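Local coordinates for protein B-agarase (Agarivorans gilvus, PDB 5Z6P) that is a glycoside hydrolase of family 50 with agarase activity, probably cleaving the beta-galactosidic linkages of agar chains, at residues F97-R102 against S204-Q209; K133-M138 against K167-T172; D474-R479 against C536-V541. All blocks are in the same frame, centred on the assembly; numbering follows the deposited sequence.

Contact 1 of 3, residues F97-R102 against S204-Q209; sequences FAFDAR and SNFRLQ
D100 OD1 is gripped by R207 across two antiparallel strands and by the hydroxyl of S136 on the next strand, in the beta-sheet region of the agarase CBM-like domain. R207 NH1 forms the salt bridge at 3.1 Å from D100 OD1, reaching it from above the carboxylate plane while the oxygen stays in the plane of the guanidinium; NH2 adds a weak bond. The same NH1 donates to N205 O at 2.9 Å, and R207 NE donates to Q209 OE1 at 2.8 Å, so neighbours on its own strand fix the guanidinium rotation. One face of that group lies over A98 CB. Between A98, paired with R207, and D100, paired with S204, the register slips by one residue: a beta bulge, in which N205 and F206 together face F99; N205 is left-handed (phi 64°, psi 40°). Backbone bonds flank it, D100 N to S204 O at 2.9 Å. On the other face of the sheet, F99 and F206 run side by side, planes 27° apart but slid so far that the rings barely overlap. F99 CB sits over the F206 ring, 3.9 Å from its centroid, while F97 CZ meets that ring's edge at CD2, 3.7 Å away.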
loop_
_atom_site.group_PDB
_atom_site.type_symbol
_atom_site.label_atom_id
_atom_site.label_comp_id
_atom_site.label_asym_id
_atom_site.label_seq_id
_atom_site.Cartn_x
_atom_site.Cartn_y
_atom_site.Cartn_z
ATOM N N PHE A 97 -13.047 -19.549 -13.379
ATOM C CA PHE A 97 -13.763 -18.648 -14.259
ATOM C C PHE A 97 -12.710 -18.027 -15.181
ATOM O O PHE A 97 -11.675 -17.560 -14.719
ATOM C CB PHE A 97 -14.529 -17.585 -13.467
ATOM C CG PHE A 97 -15.067 -16.477 -14.315
ATOM C CD1 PHE A 97 -16.203 -16.663 -15.079
ATOM C CD2 PHE A 97 -14.427 -15.250 -14.361
ATOM C CE1 PHE A 97 -16.697 -15.638 -15.875
ATOM C CE2 PHE A 97 -14.915 -14.222 -15.157
ATOM C CZ PHE A 97 -16.049 -14.418 -15.912
ATOM N N ALA A 98 -12.952 -18.057 -16.484
ATOM C CA ALA A 98 -11.941 -17.640 -17.440
ATOM C C ALA A 98 -12.522 -16.824 -18.593
ATOM O O ALA A 98 -13.709 -16.898 -18.891
ATOM C CB ALA A 98 -11.214 -18.844 -17.978
ATOM N N PHE A 99 -11.667 -16.034 -19.224
ATOM C CA PHE A 99 -12.026 -15.321 -20.441
ATOM C C PHE A 99 -10.756 -14.886 -21.149
ATOM O O PHE A 99 -9.677 -14.875 -20.563
ATOM C CB PHE A 99 -12.913 -14.107 -20.140
ATOM C CG PHE A 99 -12.282 -13.101 -19.217
ATOM C CD1 PHE A 99 -12.440 -13.209 -17.846
ATOM C CD2 PHE A 99 -11.544 -12.045 -19.719
ATOM C CE1 PHE A 99 -11.869 -12.289 -16.996
ATOM C CE2 PHE A 99 -10.978 -11.121 -18.872
ATOM C CZ PHE A 99 -11.132 -11.254 -17.511
ATOM N N ASP A 100 -10.882 -14.523 -22.411
ATOM C CA ASP A 100 -9.732 -14.035 -23.151
ATOM C C ASP A 100 -9.853 -12.537 -23.290
ATOM O O ASP A 100 -10.960 -12.023 -23.331
ATOM C CB ASP A 100 -9.634 -14.706 -24.519
ATOM C CG ASP A 100 -9.339 -16.188 -24.417
ATOM O OD1 ASP A 100 -8.894 -16.635 -23.338
ATOM O OD2 ASP A 100 -9.550 -16.903 -25.412
ATOM N N ALA A 101 -8.721 -11.846 -23.359
ATOM C CA ALA A 101 -8.729 -10.398 -23.476
ATOM C C ALA A 101 -7.546 -9.868 -24.279
ATOM O O ALA A 101 -6.435 -10.371 -24.155
ATOM C CB ALA A 101 -8.740 -9.771 -22.098
ATOM N N ARG A 102 -7.812 -8.848 -25.095
ATOM C CA ARG A 102 -6.793 -8.044 -25.765
ATOM C C ARG A 102 -6.979 -6.586 -25.395
ATOM O O ARG A 102 -8.097 -6.134 -25.284
ATOM C CB ARG A 102 -6.885 -8.171 -27.281
ATOM C CG ARG A 102 -6.457 -9.481 -27.834
ATOM C CD ARG A 102 -5.951 -9.285 -29.244
ATOM N NE ARG A 102 -7.032 -9.221 -30.216
ATOM C CZ ARG A 102 -7.072 -8.377 -31.241
ATOM N NH1 ARG A 102 -6.103 -7.494 -31.427
ATOM N NH2 ARG A 102 -8.090 -8.415 -32.076
ATOM N N SER A 204 -13.719 -11.918 -24.953
ATOM C CA SER A 204 -14.340 -13.022 -25.661
ATOM C C SER A 204 -14.143 -14.299 -24.823
ATOM O O SER A 204 -13.356 -14.337 -23.891
ATOM C CB SER A 204 -13.732 -13.156 -27.084
ATOM O OG SER A 204 -12.384 -13.581 -26.971
ATOM N N ASN A 205 -14.883 -15.340 -25.171
ATOM C CA ASN A 205 -14.587 -16.677 -24.714
ATOM C C ASN A 205 -14.687 -16.877 -23.209
ATOM O O ASN A 205 -13.931 -17.640 -22.617
ATOM C CB ASN A 205 -13.203 -17.004 -25.226
ATOM C CG ASN A 205 -13.108 -17.056 -26.758
ATOM O OD1 ASN A 205 -12.465 -17.993 -27.244
ATOM N ND2 ASN A 205 -13.987 -16.324 -27.479
ATOM N N PHE A 206 -15.704 -16.255 -22.631
ATOM C CA PHE A 206 -16.093 -16.520 -21.258
ATOM C C PHE A 206 -16.485 -17.981 -21.129
ATOM O O PHE A 206 -17.223 -18.511 -21.954
ATOM C CB PHE A 206 -17.255 -15.613 -20.796
ATOM C CG PHE A 206 -16.886 -14.164 -20.670
ATOM C CD1 PHE A 206 -16.986 -13.324 -21.760
ATOM C CD2 PHE A 206 -16.427 -13.647 -19.472
ATOM C CE1 PHE A 206 -16.648 -12.004 -21.667
ATOM C CE2 PHE A 206 -16.080 -12.313 -19.378
ATOM C CZ PHE A 206 -16.199 -11.497 -20.478
ATOM N N ARG A 207 -15.988 -18.611 -20.069
ATOM C CA ARG A 207 -16.082 -20.046 -19.889
ATOM C C ARG A 207 -15.754 -20.444 -18.466
ATOM O O ARG A 207 -15.157 -19.669 -17.719
ATOM C CB ARG A 207 -15.124 -20.753 -20.839
ATOM C CG ARG A 207 -13.662 -20.472 -20.542
ATOM C CD ARG A 207 -12.815 -20.669 -21.769
ATOM N NE ARG A 207 -11.390 -20.552 -21.506
ATOM C CZ ARG A 207 -10.643 -19.507 -21.847
ATOM N NH1 ARG A 207 -11.187 -18.477 -22.460
ATOM N NH2 ARG A 207 -9.349 -19.494 -21.579
ATOM N N LEU A 208 -16.151 -21.661 -18.106
ATOM C CA LEU A 208 -15.638 -22.326 -16.923
ATOM C C LEU A 208 -14.589 -23.316 -17.404
ATOM O O LEU A 208 -14.806 -24.033 -18.382
ATOM C CB LEU A 208 -16.755 -23.020 -16.145
ATOM C CG LEU A 208 -17.761 -22.044 -15.530
ATOM C CD1 LEU A 208 -18.947 -22.770 -14.958
ATOM C CD2 LEU A 208 -17.102 -21.204 -14.455
ATOM N N GLN A 209 -13.440 -23.328 -16.742
ATOM C CA GLN A 209 -12.336 -24.159 -17.180
ATOM C C GLN A 209 -11.751 -24.957 -16.032
ATOM O O GLN A 209 -11.429 -24.408 -14.984
ATOM C CB GLN A 209 -11.253 -23.302 -17.831
ATOM C CG GLN A 209 -10.128 -24.104 -18.439
ATOM C CD GLN A 209 -9.536 -23.431 -19.657
ATOM O OE1 GLN A 209 -10.260 -22.956 -20.535
ATOM N NE2 GLN A 209 -8.213 -23.396 -19.726
#

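Contact 2 of 3, residues K133-M138 against K167-T172; sequences KQQSFM and KDVYAT
M138 and Y170 sit next to each other on neighbouring parallel strands, their side chains side by side and pointing the same way. M138 CB sits almost centrally over one ring face, 4.1 Å from the Y170 ring centroid, and beyond it the thioether makes an oblique Met-aromatic contact, its SD 5.5 Å from the same centroid. The bend of the M138 chain at chi2 (-101°) and chi3 (-77°) brings CE back to the phenol end, 3.3 Å from Y170 OH. On the opposite face of the sheet, F137 CD1 packs against V169 CB at 3.5 Å, again side by side. Behind these side chains the backbone fixes the register: V169 N donates to S136 O, M138 N to V169 O, and A171 N to M138 O, each at 2.7 Å. A water donates to both M138 O and A171 O, so M138 O accepts twice. Further out, Y170 OH bonds to S211 OG, and the Y170 side chain touches C151 and C162, which form a disulfide. I127 and I129 of strand 122-129 cover F137. K133 and K167 reach toward each other tip to tip, their NZ atoms 4.0 Å apart, two like charges brought close together at the exposed end. The staggered bonds, in which V169 serves S136 with its N and M138 with its O, are the signature of a parallel strand pair, here within the agarase CBM-like domain.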
loop_
_atom_site.group_PDB
_atom_site.type_symbol
_atom_site.label_atom_id
_atom_site.label_comp_id
_atom_site.label_asym_id
_atom_site.label_seq_id
_atom_site.Cartn_x
_atom_site.Cartn_y
_atom_site.Cartn_z
ATOM N N LYS A 133 -0.562 -9.659 -28.226
ATOM C CA LYS A 133 -1.280 -10.895 -28.512
ATOM C C LYS A 133 -2.408 -11.146 -27.507
ATOM O O LYS A 133 -2.436 -10.587 -26.411
ATOM C CB LYS A 133 -0.309 -12.086 -28.548
ATOM C CG LYS A 133 0.609 -12.215 -27.339
ATOM C CD LYS A 133 1.573 -13.386 -27.509
ATOM C CE LYS A 133 2.620 -13.428 -26.410
ATOM N NZ LYS A 133 2.015 -13.528 -25.052
ATOM N N GLN A 134 -3.372 -11.952 -27.913
ATOM C CA GLN A 134 -4.432 -12.343 -27.012
ATOM C C GLN A 134 -3.859 -13.128 -25.820
ATOM O O GLN A 134 -2.989 -13.975 -25.981
ATOM C CB GLN A 134 -5.474 -13.163 -27.779
ATOM C CG GLN A 134 -6.829 -13.308 -27.124
ATOM C CD GLN A 134 -7.891 -13.852 -28.092
ATOM O OE1 GLN A 134 -8.084 -13.326 -29.189
ATOM N NE2 GLN A 134 -8.570 -14.920 -27.685
ATOM N N GLN A 135 -4.319 -12.774 -24.625
ATOM C CA GLN A 135 -4.098 -13.539 -23.394
ATOM C C GLN A 135 -5.305 -14.345 -22.945
ATOM O O GLN A 135 -6.407 -13.853 -23.054
ATOM C CB GLN A 135 -3.768 -12.591 -22.245
ATOM C CG GLN A 135 -2.369 -11.927 -22.030
ATOM C CD GLN A 135 -2.272 -10.512 -22.585
ATOM O OE1 GLN A 135 -1.681 -10.347 -23.636
ATOM N NE2 GLN A 135 -3.117 -9.601 -22.082
ATOM N N SER A 136 -5.094 -15.506 -22.334
ATOM C CA SER A 136 -6.158 -16.178 -21.579
ATOM C C SER A 136 -5.988 -15.909 -20.093
ATOM O O SER A 136 -4.884 -16.002 -19.585
ATOM C CB SER A 136 -6.174 -17.690 -21.816
ATOM O OG SER A 136 -6.859 -18.008 -23.010
ATOM N N PHE A 137 -7.075 -15.580 -19.399
ATOM C CA PHE A 137 -7.011 -15.270 -17.977
ATOM C C PHE A 137 -7.875 -16.228 -17.175
ATOM O O PHE A 137 -8.970 -16.564 -17.583
ATOM C CB PHE A 137 -7.433 -13.821 -17.717
ATOM C CG PHE A 137 -6.529 -12.812 -18.357
ATOM C CD1 PHE A 137 -5.367 -12.421 -17.733
ATOM C CD2 PHE A 137 -6.824 -12.286 -19.602
ATOM C CE1 PHE A 137 -4.523 -11.520 -18.320
ATOM C CE2 PHE A 137 -5.997 -11.377 -20.183
ATOM C CZ PHE A 137 -4.835 -10.992 -19.542
ATOM N N MET A 138 -7.359 -16.676 -16.035
ATOM C CA MET A 138 -8.035 -17.663 -15.203
ATOM C C MET A 138 -8.161 -17.169 -13.771
ATOM O O MET A 138 -7.179 -16.732 -13.173
ATOM C CB MET A 138 -7.278 -18.986 -15.210
ATOM C CG MET A 138 -6.951 -19.539 -16.586
ATOM S SD MET A 138 -8.092 -20.843 -17.072
ATOM C CE MET A 138 -7.508 -22.246 -16.111
ATOM N N LYS A 167 0.787 -20.021 -20.395
ATOM C CA LYS A 167 0.234 -19.137 -21.419
ATOM C C LYS A 167 -1.100 -18.578 -20.945
ATOM O O LYS A 167 -1.433 -17.427 -21.252
ATOM C CB LYS A 167 0.088 -19.852 -22.764
ATOM C CG LYS A 167 -0.252 -18.901 -23.923
ATOM C CD LYS A 167 0.945 -18.625 -24.849
ATOM C CE LYS A 167 0.815 -17.285 -25.570
ATOM N NZ LYS A 167 1.758 -17.141 -26.712
ATOM N N ASP A 168 -1.847 -19.378 -20.188
ATOM C CA ASP A 168 -2.946 -18.832 -19.414
ATOM C C ASP A 168 -2.348 -17.994 -18.273
ATOM O O ASP A 168 -1.458 -18.454 -17.578
ATOM C CB ASP A 168 -3.828 -19.938 -18.845
ATOM C CG ASP A 168 -4.519 -20.777 -19.926
ATOM O OD1 ASP A 168 -4.683 -20.303 -21.082
ATOM O OD2 ASP A 168 -4.919 -21.927 -19.602
ATOM N N VAL A 169 -2.843 -16.779 -18.081
ATOM C CA VAL A 169 -2.505 -15.969 -16.928
ATOM C C VAL A 169 -3.457 -16.309 -15.798
ATOM O O VAL A 169 -4.676 -16.210 -15.964
ATOM C CB VAL A 169 -2.609 -14.470 -17.233
ATOM C CG1 VAL A 169 -2.387 -13.638 -15.927
ATOM C CG2 VAL A 169 -1.606 -14.067 -18.284
ATOM N N TYR A 170 -2.907 -16.717 -14.660
ATOM C CA TYR A 170 -3.702 -16.930 -13.467
ATOM C C TYR A 170 -3.820 -15.630 -12.671
ATOM O O TYR A 170 -2.826 -15.065 -12.248
ATOM C CB TYR A 170 -3.091 -18.048 -12.632
ATOM C CG TYR A 170 -3.585 -19.426 -13.026
ATOM C CD1 TYR A 170 -3.065 -20.089 -14.125
ATOM C CD2 TYR A 170 -4.598 -20.040 -12.317
ATOM C CE1 TYR A 170 -3.529 -21.323 -14.494
ATOM C CE2 TYR A 170 -5.066 -21.279 -12.679
ATOM C CZ TYR A 170 -4.526 -21.918 -13.777
ATOM O OH TYR A 170 -4.963 -23.170 -14.180
ATOM N N ALA A 171 -5.048 -15.146 -12.519
ATOM C CA ALA A 171 -5.316 -13.877 -11.852
ATOM C C ALA A 171 -4.750 -13.861 -10.436
ATOM O O ALA A 171 -4.743 -14.870 -9.759
ATOM C CB ALA A 171 -6.830 -13.601 -11.823
ATOM N N THR A 172 -4.272 -12.701 -10.002
ATOM C CA THR A 172 -3.669 -12.560 -8.680
ATOM C C THR A 172 -4.714 -12.282 -7.618
ATOM O O THR A 172 -5.443 -11.303 -7.728
ATOM C CB THR A 172 -2.651 -11.410 -8.653
ATOM O OG1 THR A 172 -1.642 -11.632 -9.635
ATOM C CG2 THR A 172 -2.016 -11.292 -7.285
HETATM O O HOH W 1 -6.474 -17.261 -10.420
#

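Contact 3 of 3, residues D474-R479 against C536-V541; sequences DPFDPR and CPTKAV
D474 uses both carboxylate oxygens to hold the first turn of helix 537-550 through T538. T538 OG1 donates to D474 OD1 over a short 2.6 Å, coming from above the carboxylate plane, while T538 N lies 2.9 Å from D474 OD2 and meets its syn lone pair. D474 OD1 also accepts from F476 N at 3.1 Å, on the anti side, and this closes an Asx turn. The two donors to OD1 approach from opposite faces of the carboxylate plane, which together with the bond to OD2 fixes the rotation of the group. With CG anti to the backbone N (chi1 -170°), the D474 carboxylate is carried toward the helix start, with OD1 still within reach of F476 N. A type I turn from D474 to D477 overlaps the Asx turn, D477 N donating to D474 O.

Each helix start has its own cap. C536, at the N-cap of helix 537-550, accepts from K539 N through SG at 3.6 Å. D477 caps helix 478-495: its OD1 takes R479 N at 2.7 Å, and its OD2 serves the R479 guanidinium in a salt bridge and also accepts from D460 N.

Apolar contacts complete the joint. V541 CG2 stands centrally over one face of the F476 ring, 3.4 Å from its centroid and 3° off the normal, a CH-pi contact, while T538 OG1 lies at the ring edge. F476 CB packs on P537 CB. P537 has no N-H, and the next two backbone N-H groups are used: T538 N by D474 OD2 and K539 N by C536 SG. A buried carboxylate with three donors beside a helix N-terminus would probably be stabilised in its charged form by both the bonds and the helix dipole.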
loop_
_atom_site.group_PDB
_atom_site.type_symbol
_atom_site.label_atom_id
_atom_site.label_comp_id
_atom_site.label_asym_id
_atom_site.label_seq_id
_atom_site.Cartn_x
_atom_site.Cartn_y
_atom_site.Cartn_z
ATOM N N ASP A 474 -7.190 5.439 22.729
ATOM C CA ASP A 474 -8.130 6.384 23.339
ATOM C C ASP A 474 -7.320 7.581 23.809
ATOM O O ASP A 474 -6.654 7.491 24.812
ATOM C CB ASP A 474 -8.875 5.723 24.513
ATOM C CG ASP A 474 -10.031 6.567 25.035
ATOM O OD1 ASP A 474 -9.959 7.799 24.961
ATOM O OD2 ASP A 474 -11.014 5.979 25.526
ATOM N N PRO A 475 -7.363 8.697 23.063
ATOM C CA PRO A 475 -6.533 9.860 23.380
ATOM C C PRO A 475 -6.973 10.595 24.639
ATOM O O PRO A 475 -6.287 11.513 25.019
ATOM C CB PRO A 475 -6.709 10.768 22.148
ATOM C CG PRO A 475 -8.013 10.439 21.623
ATOM C CD PRO A 475 -8.265 8.965 21.933
ATOM N N PHE A 476 -8.078 10.200 25.264
ATOM C CA PHE A 476 -8.484 10.815 26.524
ATOM C C PHE A 476 -7.976 10.024 27.727
ATOM O O PHE A 476 -8.211 10.392 28.866
ATOM C CB PHE A 476 -9.997 10.976 26.579
ATOM C CG PHE A 476 -10.535 11.940 25.545
ATOM C CD1 PHE A 476 -10.475 13.310 25.761
ATOM C CD2 PHE A 476 -11.078 11.473 24.358
ATOM C CE1 PHE A 476 -10.964 14.207 24.810
ATOM C CE2 PHE A 476 -11.573 12.359 23.400
ATOM C CZ PHE A 476 -11.508 13.729 23.626
ATOM N N ASP A 477 -7.253 8.945 27.464
ATOM C CA ASP A 477 -6.531 8.262 28.530
ATOM C C ASP A 477 -5.195 8.969 28.721
ATOM O O ASP A 477 -4.389 9.048 27.795
ATOM C CB ASP A 477 -6.336 6.778 28.197
ATOM C CG ASP A 477 -5.503 6.012 29.243
ATOM O OD1 ASP A 477 -4.895 6.594 30.172
ATOM O OD2 ASP A 477 -5.460 4.779 29.107
ATOM N N PRO A 478 -4.953 9.469 29.936
ATOM C CA PRO A 478 -3.675 10.101 30.278
ATOM C C PRO A 478 -2.455 9.283 29.816
ATOM O O PRO A 478 -1.445 9.871 29.441
ATOM C CB PRO A 478 -3.739 10.191 31.797
ATOM C CG PRO A 478 -5.214 10.325 32.078
ATOM C CD PRO A 478 -5.889 9.454 31.075
ATOM N N ARG A 479 -2.566 7.957 29.830
ATOM C CA ARG A 479 -1.467 7.101 29.418
ATOM C C ARG A 479 -1.093 7.317 27.938
ATOM O O ARG A 479 0.062 7.235 27.595
ATOM C CB ARG A 479 -1.796 5.627 29.673
ATOM C CG ARG A 479 -1.700 5.225 31.149
ATOM C CD ARG A 479 -2.010 3.744 31.302
ATOM N NE ARG A 479 -3.405 3.480 30.981
ATOM C CZ ARG A 479 -3.955 2.272 30.976
ATOM N NH1 ARG A 479 -5.233 2.131 30.676
ATOM N NH2 ARG A 479 -3.226 1.205 31.271
ATOM N N CYS A 536 -14.027 3.624 29.720
ATOM C CA CYS A 536 -13.792 4.130 28.382
ATOM C C CYS A 536 -13.887 5.655 28.364
ATOM O O CYS A 536 -14.978 6.191 28.287
ATOM C CB CYS A 536 -14.795 3.523 27.399
ATOM S SG CYS A 536 -14.514 3.949 25.725
ATOM N N PRO A 537 -12.740 6.340 28.452
ATOM C CA PRO A 537 -12.701 7.805 28.460
ATOM C C PRO A 537 -13.360 8.438 27.227
ATOM O O PRO A 537 -14.055 9.426 27.383
ATOM C CB PRO A 537 -11.194 8.120 28.501
ATOM C CG PRO A 537 -10.565 6.902 29.073
ATOM C CD PRO A 537 -11.412 5.746 28.668
ATOM N N THR A 538 -13.131 7.904 26.027
ATOM C CA THR A 538 -13.774 8.466 24.841
ATOM C C THR A 538 -15.319 8.371 24.913
ATOM O O THR A 538 -16.012 9.301 24.526
ATOM C CB THR A 538 -13.243 7.787 23.531
ATOM O OG1 THR A 538 -11.908 8.236 23.267
ATOM C CG2 THR A 538 -14.102 8.146 22.343
ATOM N N LYS A 539 -15.850 7.253 25.406
ATOM C CA LYS A 539 -17.293 7.129 25.609
ATOM C C LYS A 539 -17.818 8.232 26.538
ATOM O O LYS A 539 -18.858 8.825 26.262
ATOM C CB LYS A 539 -17.653 5.746 26.177
ATOM C CG LYS A 539 -19.124 5.581 26.525
ATOM C CD LYS A 539 -20.008 5.857 25.340
ATOM C CE LYS A 539 -21.480 5.826 25.696
ATOM N NZ LYS A 539 -21.993 4.448 25.974
ATOM N N ALA A 540 -17.099 8.502 27.630
ATOM C CA ALA A 540 -17.481 9.601 28.532
ATOM C C ALA A 540 -17.565 10.927 27.772
ATOM O O ALA A 540 -18.520 11.696 27.935
ATOM C CB ALA A 540 -16.512 9.719 29.673
ATOM N N VAL A 541 -16.552 11.182 26.943
ATOM C CA VAL A 541 -16.524 12.366 26.100
ATOM C C VAL A 541 -17.738 12.376 25.161
ATOM O O VAL A 541 -18.378 13.406 25.012
ATOM C CB VAL A 541 -15.219 12.455 25.261
ATOM C CG1 VAL A 541 -15.300 13.600 24.249
ATOM C CG2 VAL A 541 -14.031 12.639 26.171
#

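In the fold
Contacts 1 and 2 belong to one tract of the agarase CBM-like domain, their centres about 9 Å apart, and strands 95-103 and 135-140 are direct neighbours. Contact 2 is nested along the chain inside the loop that contact 1 closes, and S136 links them. Contact 1 is the more buried; contact 2 runs from a buried end to an exposed, lysine-bearing one. Contact 3 lies on the opposite side of the chain's centre, its centre about 54 Å from that of contact 1 and about 52 Å from that of contact 2, in the part of the chain related to beta-galactosidases. There strand pairing gives way to side-chain bonds onto a helix start: buried like contact 1, it joins a turn and a helix by a carboxylate.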